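Local coordinates for protein UDP-glucose:anthocyanidin 3-O-glucosyltransferase (Clitoria ternatea, PDB 4REL) that belongs to the glycosyltransferases of GT-B fold, built from two domains each around a parallel beta-sheet, at residues Phe10-Gly15 with Glu80-Phe85; Phe62-Gly67 with Pro90-Lys95; Thr109-Asp114 with Gln125-Pro130. All blocks are in the same frame, centred on the assembly; numbering follows the deposited sequence.

Contact 1 of 3, residues Phe10-Gly15 with Glu80-Phe85; sequences FPFPFG and EKLDLF. With KMP (3,5,7-trihydroxy-2-(4-hydroxyphenyl)-4H-chromen-4-one), chain B.
F14 and F85 meet with different first torsions: CG of F14 lies anti to its carbonyl carbon (chi1 -59°), while CG of F85 is anti to its backbone N (chi1 174°). L82 projects CD2 onto F14: the methyl sits over the centre of the ring, 3.4 Å from L82 CD2 to the F14 centroid, a CH-pi contact almost on the normal. F14 CZ lies 3.3 Å from K81 O, and F85 CB comes to the edge of the F14 ring near its plane, 3.8 Å from F14 CZ. P13, centre of an inverse gamma turn, and F85 reach toward each other tip to tip; P13 CG stands over the centre of the F85 ring, 3.5 Å from its centroid. L82 crosses F12 at about a right angle, F12 CZ to L82 CD2 3.9 Å. On the ligand side L82 CD1 lies 3.5 Å from KMP C18. No hydrogen bond joins 10-15 to helix 80-85. Methyl and methylene groups on aromatic faces do the holding, and through L82 the packing reaches the KMP pocket.

Contact 2 of 3, residues Phe62-Gly67 with Pro90-Lys95; sequences FTISDG and PDNLRK
Strand 62-64 and helix 90-95 run nearly antiparallel, 155° between their directions, with the short axes 8.2 Å apart at closest approach and I64 facing N92. The primary amide of N92 grips the backbone of S65 twice. Its OD1 accepts from S65 N at 3.1 Å, the N-H coming in the carbonyl plane on a lone pair, and its ND2 gives a hydrogen to S65 O at 2.9 Å, this time from a position tilted off the carbonyl plane. CG of N92 is anti to its backbone N (chi1 -174°), and the amide meets S65, whose CB lies 3.4 Å from N92 OD1. Two bonds to one residue fix the rotation of the amide, and T88 OG1 is a further partner of ND2. Strand 59-64 is an outermost strand of the seven-stranded parallel sheet, and helix 89-104 packs against that sheet in the Rossmann-like manner of GT-B domains; N92 binds S65 near this edge strand. There S65 OG accepts from G67 N, 3.0 Å away, forming an ST turn. Between the polar groups lies I64: its CG2 comes 3.4 Å from the backbone O of N92, and its CD1 meets L93 CD2 at 3.8 Å. F85 of helix 80-86 also packs on both I64 and N92. K95 slides past I64 in the opposite direction, its chain bent at chi2 and chi3 and its CE near I64 CG2, and NZ donates to T63 O at 2.7 Å, in the carbonyl plane.

Contact 3 of 3, residues Thr109-Asp114 with Gln125-Pro130; sequences TCIIAD and QTLNVP
A right-handed beta-alpha-beta crossover links strand 110-114, helix 119-127 and strand 131-135, and this contact lies where the returning chain leaves the helix and comes alongside the first strand. I111 N donates to P130 O at 3.0 Å. It is the one hydrogen bond between 109-114 and 125-130; the backbone pairing of I111 with I132 carries on from it, joining the two parallel strands. Before that, the helix ends in a Schellman motif: N128, with positive phi, is the C-prime residue, and V129 N bonds back to A124 O. The turn brings V129 and P130 against the start of strand 110-114. V129 CB and P130 CD both approach the carbonyl O of T109, at 3.5 Å and 3.4 Å, while V129 CG1 packs on the carbonyl carbon of the same residue. CG2 of V129, placed between its own backbone N and carbonyl carbon, meets I111 CG1 at 4.1 Å, the two side chains crossing at about a right angle. C110 SG lies beside the proline ring, 4.1 Å from P130 CG, and L127 CD1 touches I111 CD1 more loosely at 4.4 Å. The hydroxyl of T109 bonds to the backbone N of H6 and to S446 OG. The contact thus joins the helix end to strand 110-114 by a single main-chain bond and otherwise by packing, apolar groups including C110 SG against one another and against a peptide carbonyl, with no charged pair.

The three contacts belong to one parallel sheet and the helices and loops around it. Contact 1 is the buried one, beside the KMP pocket; contacts 2 and 3 are partly buried, each about 24 Å from the chain centre, measured centre to centre. Chemistry follows place: contact 1 has no hydrogen bond across it and is mostly apolar, contact 2 secures an edge strand with side-chain-to-backbone bonds, and contact 3 adds one main-chain bond to aliphatic packing. No element serves in two contacts, but they touch: F10 pairs through its backbone with I112 and D114 of contact 3 and packs its ring on L93 of contact 2, while R94 reaches T126 through a weak hydrogen bond.

Contact 1 of 3, residues Phe10-Gly15 with Glu80-Phe85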
loop_
_atom_site.group_PDB
_atom_site.type_symbol
_atom_site.label_atom_id
_atom_site.label_comp_id
_atom_site.label_asym_id
_atom_site.label_seq_id
_atom_site.Cartn_x
_atom_site.Cartn_y
_atom_site.Cartn_z
ATOM N N PHE A 10 12.599 8.909 6.958
ATOM C CA PHE A 10 13.188 7.750 6.268
ATOM C C PHE A 10 12.116 6.888 5.620
ATOM O O PHE A 10 11.501 6.067 6.298
ATOM C CB PHE A 10 13.985 6.867 7.249
ATOM C CG PHE A 10 15.157 7.570 7.900
ATOM C CD1 PHE A 10 16.378 7.676 7.243
ATOM C CD2 PHE A 10 15.035 8.101 9.180
ATOM C CE1 PHE A 10 17.459 8.320 7.843
ATOM C CE2 PHE A 10 16.106 8.742 9.795
ATOM C CZ PHE A 10 17.327 8.848 9.120
ATOM N N PRO A 11 11.900 7.050 4.304
ATOM C CA PRO A 11 11.032 6.081 3.627
ATOM C C PRO A 11 11.691 4.717 3.564
ATOM O O PRO A 11 12.916 4.620 3.647
ATOM C CB PRO A 11 10.943 6.632 2.202
ATOM C CG PRO A 11 12.252 7.389 2.023
ATOM C CD PRO A 11 12.459 8.040 3.367
ATOM N N PHE A 12 10.878 3.676 3.416
ATOM C CA PHE A 12 11.351 2.404 2.881
ATOM C C PHE A 12 11.476 2.704 1.388
ATOM O O PHE A 12 10.481 2.975 0.718
ATOM C CB PHE A 12 10.308 1.321 3.165
ATOM C CG PHE A 12 10.758 -0.080 2.830
ATOM C CD1 PHE A 12 11.906 -0.628 3.395
ATOM C CD2 PHE A 12 9.987 -0.873 2.001
ATOM C CE1 PHE A 12 12.291 -1.947 3.092
ATOM C CE2 PHE A 12 10.366 -2.184 1.697
ATOM C CZ PHE A 12 11.512 -2.717 2.246
ATOM N N PRO A 13 12.715 2.713 0.869
ATOM C CA PRO A 13 12.988 3.406 -0.402
ATOM C C PRO A 13 12.650 2.577 -1.646
ATOM O O PRO A 13 13.472 2.422 -2.565
ATOM C CB PRO A 13 14.484 3.704 -0.302
ATOM C CG PRO A 13 15.024 2.524 0.482
ATOM C CD PRO A 13 13.948 2.222 1.514
ATOM N N PHE A 14 11.415 2.080 -1.676
ATOM C CA PHE A 14 10.958 1.186 -2.735
ATOM C C PHE A 14 9.531 1.472 -3.158
ATOM O O PHE A 14 8.622 1.453 -2.324
ATOM C CB PHE A 14 11.082 -0.263 -2.273
ATOM C CG PHE A 14 12.482 -0.638 -1.917
ATOM C CD1 PHE A 14 13.391 -0.966 -2.916
ATOM C CD2 PHE A 14 12.910 -0.610 -0.591
ATOM C CE1 PHE A 14 14.712 -1.281 -2.599
ATOM C CE2 PHE A 14 14.231 -0.919 -0.272
ATOM C CZ PHE A 14 15.124 -1.251 -1.276
ATOM N N GLY A 15 9.357 1.728 -4.456
ATOM C CA GLY A 15 8.050 1.858 -5.091
ATOM C C GLY A 15 6.871 2.341 -4.267
ATOM O O GLY A 15 6.748 3.531 -3.980
ATOM N N GLU A 80 15.783 -9.072 -2.899
ATOM C CA GLU A 80 17.221 -8.790 -2.819
ATOM C C GLU A 80 17.558 -7.329 -2.531
ATOM O O GLU A 80 18.329 -7.039 -1.610
ATOM C CB GLU A 80 17.972 -9.241 -4.072
ATOM C CG GLU A 80 19.452 -8.880 -3.974
ATOM C CD GLU A 80 20.324 -9.600 -4.974
ATOM O OE1 GLU A 80 19.817 -10.486 -5.690
ATOM O OE2 GLU A 80 21.525 -9.263 -5.042
ATOM N N LYS A 81 16.987 -6.405 -3.300
ATOM C CA LYS A 81 17.308 -4.995 -3.084
ATOM C C LYS A 81 16.836 -4.504 -1.724
ATOM O O LYS A 81 17.454 -3.600 -1.140
ATOM C CB LYS A 81 16.749 -4.115 -4.205
ATOM C CG LYS A 81 17.541 -4.238 -5.510
ATOM C CD LYS A 81 16.870 -3.468 -6.634
ATOM C CE LYS A 81 17.780 -3.376 -7.846
ATOM N NZ LYS A 81 17.063 -2.797 -9.014
ATOM N N LEU A 82 15.753 -5.090 -1.220
ATOM C CA LEU A 82 15.266 -4.759 0.123
ATOM C C LEU A 82 16.294 -5.182 1.170
ATOM O O LEU A 82 16.637 -4.406 2.062
ATOM C CB LEU A 82 13.921 -5.427 0.439
ATOM C CG LEU A 82 12.779 -5.457 -0.576
ATOM C CD1 LEU A 82 11.507 -5.985 0.077
ATOM C CD2 LEU A 82 12.526 -4.115 -1.195
ATOM N N ASP A 83 16.765 -6.424 1.078
ATOM C CA ASP A 83 17.807 -6.902 1.991
ATOM C C ASP A 83 19.050 -6.014 1.942
ATOM O O ASP A 83 19.620 -5.663 2.981
ATOM C CB ASP A 83 18.232 -8.327 1.620
ATOM C CG ASP A 83 17.163 -9.375 1.914
ATOM O OD1 ASP A 83 16.278 -9.135 2.758
ATOM O OD2 ASP A 83 17.233 -10.467 1.310
ATOM N N LEU A 84 19.492 -5.682 0.730
ATOM C CA LEU A 84 20.729 -4.913 0.562
ATOM C C LEU A 84 20.608 -3.538 1.199
ATOM O O LEU A 84 21.533 -3.081 1.880
ATOM C CB LEU A 84 21.129 -4.810 -0.918
ATOM C CG LEU A 84 21.649 -6.115 -1.544
ATOM C CD1 LEU A 84 21.887 -5.956 -3.043
ATOM C CD2 LEU A 84 22.942 -6.569 -0.856
ATOM N N PHE A 85 19.468 -2.880 1.009
ATOM C CA PHE A 85 19.266 -1.604 1.694
ATOM C C PHE A 85 19.215 -1.782 3.208
ATOM O O PHE A 85 19.846 -1.034 3.943
ATOM C CB PHE A 85 17.986 -0.894 1.244
ATOM C CG PHE A 85 17.699 0.349 2.041
ATOM C CD1 PHE A 85 18.468 1.495 1.854
ATOM C CD2 PHE A 85 16.705 0.356 3.004
ATOM C CE1 PHE A 85 18.226 2.635 2.595
ATOM C CE2 PHE A 85 16.461 1.497 3.762
ATOM C CZ PHE A 85 17.216 2.638 3.551
HETATM C C1 KMP B . 4.246 -8.358 4.390
HETATM C C2 KMP B . 3.934 -7.068 3.998
HETATM C C3 KMP B . 4.704 -6.451 2.896
HETATM C C4 KMP B . 5.777 -7.228 2.243
HETATM C C5 KMP B . 6.018 -8.514 2.710
HETATM C C6 KMP B . 5.269 -9.061 3.756
HETATM C C9 KMP B . 4.413 -5.075 2.433
HETATM C C10 KMP B . 5.234 -4.536 1.325
HETATM C C11 KMP B . 6.304 -5.405 0.734
HETATM C C14 KMP B . 7.178 -4.942 -0.389
HETATM C C15 KMP B . 7.245 -3.605 -0.777
HETATM C C16 KMP B . 8.065 -3.216 -1.825
HETATM C C17 KMP B . 8.823 -4.160 -2.498
HETATM C C18 KMP B . 8.765 -5.494 -2.118
HETATM C C19 KMP B . 7.947 -5.881 -1.065
HETATM O O12 KMP B . 6.510 -6.684 1.215
HETATM O O13 KMP B . 3.502 -4.400 2.970
HETATM O O24 KMP B . 9.624 -3.772 -3.530
HETATM O O27 KMP B . 4.971 -3.275 0.883
HETATM O O29 KMP B . 5.551 -10.326 4.172
HETATM O O30 KMP B . 2.939 -6.363 4.605
#

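Contact 2 of 3, residues Phe62-Gly67 with Pro90-Lys95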
loop_
_atom_site.group_PDB
_atom_site.type_symbol
_atom_site.label_atom_id
_atom_site.label_comp_id
_atom_site.label_asym_id
_atom_site.label_seq_id
_atom_site.Cartn_x
_atom_site.Cartn_y
_atom_site.Cartn_z
ATOM N N PHE A 62 17.749 14.438 0.744
ATOM C CA PHE A 62 19.120 13.970 0.925
ATOM C C PHE A 62 19.259 12.532 0.466
ATOM O O PHE A 62 18.271 11.793 0.414
ATOM C CB PHE A 62 19.551 14.137 2.387
ATOM C CG PHE A 62 19.417 15.553 2.878
ATOM C CD1 PHE A 62 20.388 16.490 2.580
ATOM C CD2 PHE A 62 18.297 15.957 3.596
ATOM C CE1 PHE A 62 20.257 17.799 2.995
ATOM C CE2 PHE A 62 18.161 17.272 4.020
ATOM C CZ PHE A 62 19.143 18.193 3.721
ATOM N N THR A 63 20.481 12.144 0.120
ATOM C CA THR A 63 20.717 10.826 -0.469
ATOM C C THR A 63 21.669 9.969 0.360
ATOM O O THR A 63 22.763 10.409 0.723
ATOM C CB THR A 63 21.301 10.966 -1.877
ATOM O OG1 THR A 63 20.412 11.745 -2.692
ATOM C CG2 THR A 63 21.509 9.598 -2.521
ATOM N N ILE A 64 21.253 8.734 0.633
ATOM C CA ILE A 64 22.111 7.752 1.301
ATOM C C ILE A 64 22.305 6.518 0.414
ATOM O O ILE A 64 21.673 6.389 -0.640
ATOM C CB ILE A 64 21.560 7.333 2.671
ATOM C CG1 ILE A 64 20.167 6.714 2.530
ATOM C CG2 ILE A 64 21.541 8.528 3.633
ATOM C CD1 ILE A 64 19.576 6.199 3.849
ATOM N N SER A 65 23.182 5.614 0.839
ATOM C CA SER A 65 23.488 4.414 0.049
ATOM C C SER A 65 22.294 3.469 -0.111
ATOM O O SER A 65 21.479 3.334 0.801
ATOM C CB SER A 65 24.640 3.639 0.698
ATOM O OG SER A 65 24.914 2.449 -0.031
ATOM N N ASP A 66 22.202 2.801 -1.265
ATOM C CA ASP A 66 21.198 1.756 -1.451
ATOM C C ASP A 66 21.710 0.366 -1.072
ATOM O O ASP A 66 20.954 -0.608 -1.104
ATOM C CB ASP A 66 20.631 1.759 -2.881
ATOM C CG ASP A 66 21.696 1.541 -3.956
ATOM O OD1 ASP A 66 22.857 1.207 -3.634
ATOM O OD2 ASP A 66 21.362 1.701 -5.151
ATOM N N GLY A 67 22.983 0.276 -0.695
ATOM C CA GLY A 67 23.546 -0.990 -0.255
ATOM C C GLY A 67 23.980 -1.895 -1.385
ATOM O O GLY A 67 24.382 -3.042 -1.162
ATOM N N PRO A 90 22.036 1.275 10.729
ATOM C CA PRO A 90 21.787 2.639 11.197
ATOM C C PRO A 90 22.889 3.612 10.785
ATOM O O PRO A 90 22.608 4.795 10.651
ATOM C CB PRO A 90 21.717 2.482 12.722
ATOM C CG PRO A 90 22.455 1.197 13.021
ATOM C CD PRO A 90 22.159 0.312 11.840
ATOM N N ASP A 91 24.113 3.140 10.571
ATOM C CA ASP A 91 25.164 4.080 10.175
ATOM C C ASP A 91 24.908 4.754 8.830
ATOM O O ASP A 91 25.217 5.932 8.652
ATOM C CB ASP A 91 26.545 3.436 10.227
ATOM C CG ASP A 91 27.059 3.316 11.641
ATOM O OD1 ASP A 91 26.600 4.108 12.500
ATOM O OD2 ASP A 91 27.904 2.438 11.891
ATOM N N ASN A 92 24.331 4.022 7.886
ATOM C CA ASN A 92 23.945 4.626 6.621
ATOM C C ASN A 92 22.858 5.670 6.847
ATOM O O ASN A 92 22.879 6.748 6.248
ATOM C CB ASN A 92 23.464 3.543 5.656
ATOM C CG ASN A 92 23.169 4.073 4.265
ATOM O OD1 ASN A 92 23.865 4.954 3.750
ATOM N ND2 ASN A 92 22.137 3.523 3.637
ATOM N N LEU A 93 21.908 5.362 7.723
ATOM C CA LEU A 93 20.867 6.330 8.044
ATOM C C LEU A 93 21.452 7.570 8.697
ATOM O O LEU A 93 20.997 8.696 8.436
ATOM C CB LEU A 93 19.802 5.710 8.955
ATOM C CG LEU A 93 19.166 4.419 8.456
ATOM C CD1 LEU A 93 18.107 3.978 9.481
ATOM C CD2 LEU A 93 18.532 4.637 7.100
ATOM N N ARG A 94 22.467 7.384 9.538
ATOM C CA ARG A 94 23.091 8.516 10.227
ATOM C C ARG A 94 23.889 9.393 9.272
ATOM O O ARG A 94 24.160 10.547 9.560
ATOM C CB ARG A 94 23.976 8.043 11.390
ATOM C CG ARG A 94 23.198 7.362 12.511
ATOM C CD ARG A 94 24.110 6.879 13.637
ATOM N NE ARG A 94 23.347 6.272 14.725
ATOM C CZ ARG A 94 23.406 4.986 15.068
ATOM N NH1 ARG A 94 24.209 4.146 14.419
ATOM N NH2 ARG A 94 22.656 4.546 16.067
ATOM N N LYS A 95 24.277 8.842 8.127
ATOM C CA LYS A 95 24.919 9.682 7.121
ATOM C C LYS A 95 23.863 10.666 6.593
ATOM O O LYS A 95 24.149 11.835 6.352
ATOM C CB LYS A 95 25.531 8.841 5.990
ATOM C CG LYS A 95 26.603 9.560 5.185
ATOM C CD LYS A 95 26.027 10.347 4.016
ATOM C CE LYS A 95 25.446 9.429 2.950
ATOM N NZ LYS A 95 25.343 10.089 1.618
#

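Contact 3 of 3, residues Thr109-Asp114 with Gln125-Pro130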
loop_
_atom_site.group_PDB
_atom_site.type_symbol
_atom_site.label_atom_id
_atom_site.label_comp_id
_atom_site.label_asym_id
_atom_site.label_seq_id
_atom_site.Cartn_x
_atom_site.Cartn_y
_atom_site.Cartn_z
ATOM N N THR A 109 14.962 16.908 15.690
ATOM C CA THR A 109 14.148 16.868 16.909
ATOM C C THR A 109 13.121 15.738 16.912
ATOM O O THR A 109 12.516 15.452 17.946
ATOM C CB THR A 109 13.426 18.195 17.150
ATOM O OG1 THR A 109 12.588 18.487 16.028
ATOM C CG2 THR A 109 14.440 19.325 17.312
ATOM N N CYS A 110 12.932 15.089 15.763
ATOM C CA CYS A 110 11.897 14.080 15.626
ATOM C C CYS A 110 12.187 13.268 14.367
ATOM O O CYS A 110 12.669 13.814 13.378
ATOM C CB CYS A 110 10.525 14.761 15.526
ATOM S SG CYS A 110 9.127 13.625 15.432
ATOM N N ILE A 111 11.927 11.963 14.406
ATOM C CA ILE A 111 12.074 11.135 13.219
ATOM C C ILE A 111 10.735 10.518 12.863
ATOM O O ILE A 111 10.028 10.012 13.741
ATOM C CB ILE A 111 13.135 10.026 13.414
ATOM C CG1 ILE A 111 14.534 10.672 13.484
ATOM C CG2 ILE A 111 13.089 9.011 12.260
ATOM C CD1 ILE A 111 15.664 9.694 13.756
ATOM N N ILE A 112 10.378 10.597 11.581
ATOM C CA ILE A 112 9.267 9.818 11.041
ATOM C C ILE A 112 9.882 8.820 10.090
ATOM O O ILE A 112 10.667 9.179 9.218
ATOM C CB ILE A 112 8.264 10.673 10.250
ATOM C CG1 ILE A 112 7.652 11.747 11.142
ATOM C CG2 ILE A 112 7.141 9.807 9.664
ATOM C CD1 ILE A 112 6.758 12.692 10.390
ATOM N N ALA A 113 9.526 7.557 10.245
ATOM C CA ALA A 113 10.087 6.539 9.373
ATOM C C ALA A 113 9.052 5.500 9.004
ATOM O O ALA A 113 8.174 5.160 9.802
ATOM C CB ALA A 113 11.281 5.872 10.039
ATOM N N ASP A 114 9.162 4.998 7.781
ATOM C CA ASP A 114 8.393 3.825 7.394
ATOM C C ASP A 114 8.737 2.743 8.413
ATOM O O ASP A 114 9.897 2.579 8.761
ATOM C CB ASP A 114 8.805 3.389 5.984
ATOM C CG ASP A 114 7.938 2.265 5.444
ATOM O OD1 ASP A 114 7.167 2.504 4.485
ATOM O OD2 ASP A 114 8.018 1.141 5.981
ATOM N N GLN A 125 16.830 6.695 19.012
ATOM C CA GLN A 125 17.219 6.472 20.399
ATOM C C GLN A 125 18.590 7.078 20.706
ATOM O O GLN A 125 18.800 7.655 21.778
ATOM C CB GLN A 125 17.140 4.984 20.754
ATOM C CG GLN A 125 15.700 4.479 20.834
ATOM C CD GLN A 125 15.613 2.968 20.901
ATOM O OE1 GLN A 125 16.558 2.266 20.543
ATOM N NE2 GLN A 125 14.473 2.463 21.347
ATOM N N THR A 126 19.505 6.973 19.750
ATOM C CA THR A 126 20.825 7.582 19.866
ATOM C C THR A 126 20.747 9.107 19.998
ATOM O O THR A 126 21.470 9.719 20.802
ATOM C CB THR A 126 21.695 7.204 18.661
ATOM O OG1 THR A 126 22.025 5.817 18.752
ATOM C CG2 THR A 126 22.965 8.023 18.641
ATOM N N LEU A 127 19.854 9.716 19.225
ATOM C CA LEU A 127 19.679 11.170 19.246
ATOM C C LEU A 127 18.785 11.627 20.400
ATOM O O LEU A 127 18.666 12.832 20.668
ATOM C CB LEU A 127 19.087 11.646 17.917
ATOM C CG LEU A 127 19.920 11.383 16.666
ATOM C CD1 LEU A 127 19.166 11.827 15.425
ATOM C CD2 LEU A 127 21.273 12.109 16.769
ATOM N N ASN A 128 18.151 10.662 21.059
ATOM C CA ASN A 128 17.129 10.933 22.074
ATOM C C ASN A 128 15.985 11.801 21.541
ATOM O O ASN A 128 15.626 12.824 22.144
ATOM C CB ASN A 128 17.733 11.559 23.342
ATOM C CG ASN A 128 16.771 11.530 24.522
ATOM O OD1 ASN A 128 15.992 10.589 24.680
ATOM N ND2 ASN A 128 16.817 12.570 25.356
ATOM N N VAL A 129 15.410 11.384 20.413
ATOM C CA VAL A 129 14.250 12.070 19.837
ATOM C C VAL A 129 13.124 11.065 19.649
ATOM O O VAL A 129 13.377 9.860 19.544
ATOM C CB VAL A 129 14.578 12.717 18.454
ATOM C CG1 VAL A 129 15.678 13.765 18.585
ATOM C CG2 VAL A 129 14.962 11.642 17.429
ATOM N N PRO A 130 11.874 11.549 19.600
ATOM C CA PRO A 130 10.772 10.619 19.335
ATOM C C PRO A 130 10.862 9.940 17.971
ATOM O O PRO A 130 11.324 10.539 16.986
ATOM C CB PRO A 130 9.527 11.511 19.403
ATOM C CG PRO A 130 10.023 12.923 19.320
ATOM C CD PRO A 130 11.399 12.912 19.903
#